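Local coordinates for DHHA1 domain protein (Clostridium perfringens, PDB 3KEW) that probably acts on aminoacylated tRNA as a zinc-binding relative of the alanyl-tRNA synthetase editing domain, at residues Gly51-Gly55 against Asn81-Glu85. Numbering follows the deposited sequence.
Sequences GLIDG and NLQCE
Two short antiparallel strands, Gly51-Ile53 and Leu82-Glu85, run side by side with axes 4.8 Å apart at 171°. Glu85 and Leu52, which bury the most surface here, form a hydrogen-bonded pair (CA-CA 5.3 Å): Leu52 N donates to Glu85 O and Glu85 N to Leu52 O, both at 2.9 Å. Both backbones are extended, near -134/137, and the side chains share one sheet face; Glu85 (chi1 32°, off-well; chi2 t) lies alongside Leu52 (mt), whose methyl CD1 meets carboxylate oxygen Glu85 OE2 at 4.0 Å without a polar bond. The next pair, Ile53 with Cys84, is non-hydrogen-bonded (CA-CA 4.4 Å); on the other face Ile53 CG1 meets Cys84 SG at 3.9 Å, and Ile53 CG2 reaches Leu82 CD1 at 4.1 Å. Asp54 (53/42) and Gly55 (75/-2) form a type I' turn into strand 56-64, yet Asp54 N still bonds Gln83 O at 2.9 Å, and Asp54 CG lies 3.8 Å from Leu82 CD2. A water bridges Gly55 N (3.0 Å) and Gln83 O (2.8 Å). The pairing belongs to a six-stranded barrel, consistent with the N-terminal barrel of AlaX-like proteins: backbone hydrogen bonds join Gly51 to Val58 of strand 56-64, and Leu82 and Cys84 to Gly18 and Phe16 of strand 15-26, closing the ring.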
loop_
_atom_site.group_PDB
_atom_site.type_symbol
_atom_site.label_atom_id
_atom_site.label_comp_id
_atom_site.label_asym_id
_atom_site.label_seq_id
_atom_site.Cartn_x
_atom_site.Cartn_y
_atom_site.Cartn_z
ATOM N N GLY A 51 -2.779 14.117 -7.697
ATOM C CA GLY A 51 -3.562 14.093 -8.926
ATOM C C GLY A 51 -4.343 15.365 -9.177
ATOM O O GLY A 51 -3.856 16.461 -8.892
ATOM N N LEU A 52 -5.549 15.215 -9.729
ATOM C CA LEU A 52 -6.381 16.362 -10.112
ATOM C C LEU A 52 -7.822 16.191 -9.658
ATOM O O LEU A 52 -8.384 15.102 -9.753
ATOM C CB LEU A 52 -6.379 16.566 -11.630
ATOM C CG LEU A 52 -5.100 16.799 -12.432
ATOM C CD1 LEU A 52 -5.406 16.640 -13.913
ATOM C CD2 LEU A 52 -4.517 18.176 -12.153
ATOM N N ILE A 53 -8.396 17.277 -9.148
ATOM C CA ILE A 53 -9.836 17.401 -8.914
ATOM C C ILE A 53 -10.307 18.624 -9.708
ATOM O O ILE A 53 -9.873 19.750 -9.428
ATOM C CB ILE A 53 -10.169 17.550 -7.410
ATOM C CG1 ILE A 53 -9.998 16.199 -6.703
ATOM C CG2 ILE A 53 -11.602 18.099 -7.207
ATOM C CD1 ILE A 53 -9.945 16.284 -5.191
ATOM N N ASP A 54 -11.157 18.378 -10.713
ATOM C CA ASP A 54 -11.659 19.408 -11.642
ATOM C C ASP A 54 -10.516 20.219 -12.287
ATOM O O ASP A 54 -10.580 21.447 -12.393
ATOM C CB ASP A 54 -12.687 20.320 -10.944
ATOM C CG ASP A 54 -13.423 21.238 -11.913
ATOM O OD1 ASP A 54 -13.921 20.752 -12.950
ATOM O OD2 ASP A 54 -13.487 22.457 -11.635
ATOM N N GLY A 55 -9.454 19.518 -12.680
ATOM C CA GLY A 55 -8.285 20.154 -13.290
ATOM C C GLY A 55 -7.379 20.909 -12.329
ATOM O O GLY A 55 -6.350 21.448 -12.745
ATOM N N ASN A 81 -20.378 17.015 -9.586
ATOM C CA ASN A 81 -20.090 16.168 -10.750
ATOM C C ASN A 81 -18.700 16.447 -11.351
ATOM O O ASN A 81 -18.543 16.644 -12.554
ATOM C CB ASN A 81 -21.216 16.311 -11.795
ATOM C CG ASN A 81 -21.187 15.226 -12.853
ATOM O OD1 ASN A 81 -21.044 14.040 -12.548
ATOM N ND2 ASN A 81 -21.325 15.631 -14.112
ATOM N N LEU A 82 -17.693 16.480 -10.486
ATOM C CA LEU A 82 -16.349 16.862 -10.903
ATOM C C LEU A 82 -15.560 15.661 -11.389
ATOM O O LEU A 82 -15.641 14.583 -10.803
ATOM C CB LEU A 82 -15.603 17.532 -9.749
ATOM C CG LEU A 82 -16.300 18.694 -9.040
ATOM C CD1 LEU A 82 -15.536 19.019 -7.788
ATOM C CD2 LEU A 82 -16.406 19.921 -9.944
ATOM N N GLN A 83 -14.814 15.858 -12.473
ATOM C CA GLN A 83 -13.850 14.867 -12.945
ATOM C C GLN A 83 -12.628 14.838 -12.032
ATOM O O GLN A 83 -11.877 15.818 -11.949
ATOM C CB GLN A 83 -13.418 15.159 -14.385
ATOM C CG GLN A 83 -13.958 14.176 -15.410
ATOM C CD GLN A 83 -13.440 12.760 -15.203
ATOM O OE1 GLN A 83 -14.145 11.901 -14.665
ATOM N NE2 GLN A 83 -12.205 12.512 -15.630
ATOM N N CYS A 84 -12.443 13.713 -11.346
ATOM C CA CYS A 84 -11.305 13.534 -10.450
ATOM C C CYS A 84 -10.434 12.378 -10.917
ATOM O O CYS A 84 -10.936 11.269 -11.124
ATOM C CB CYS A 84 -11.780 13.268 -9.030
ATOM S SG CYS A 84 -12.984 14.439 -8.383
ATOM N N GLU A 85 -9.135 12.632 -11.072
ATOM C CA GLU A 85 -8.212 11.594 -11.528
ATOM C C GLU A 85 -6.921 11.499 -10.721
ATOM O O GLU A 85 -6.287 12.509 -10.403
ATOM C CB GLU A 85 -7.923 11.709 -13.031
ATOM C CG GLU A 85 -7.929 13.113 -13.597
ATOM C CD GLU A 85 -8.170 13.131 -15.099
ATOM O OE1 GLU A 85 -9.168 12.528 -15.553
ATOM O OE2 GLU A 85 -7.368 13.755 -15.826
HETATM O O HOH W 1 -9.674 16.642 -13.512
#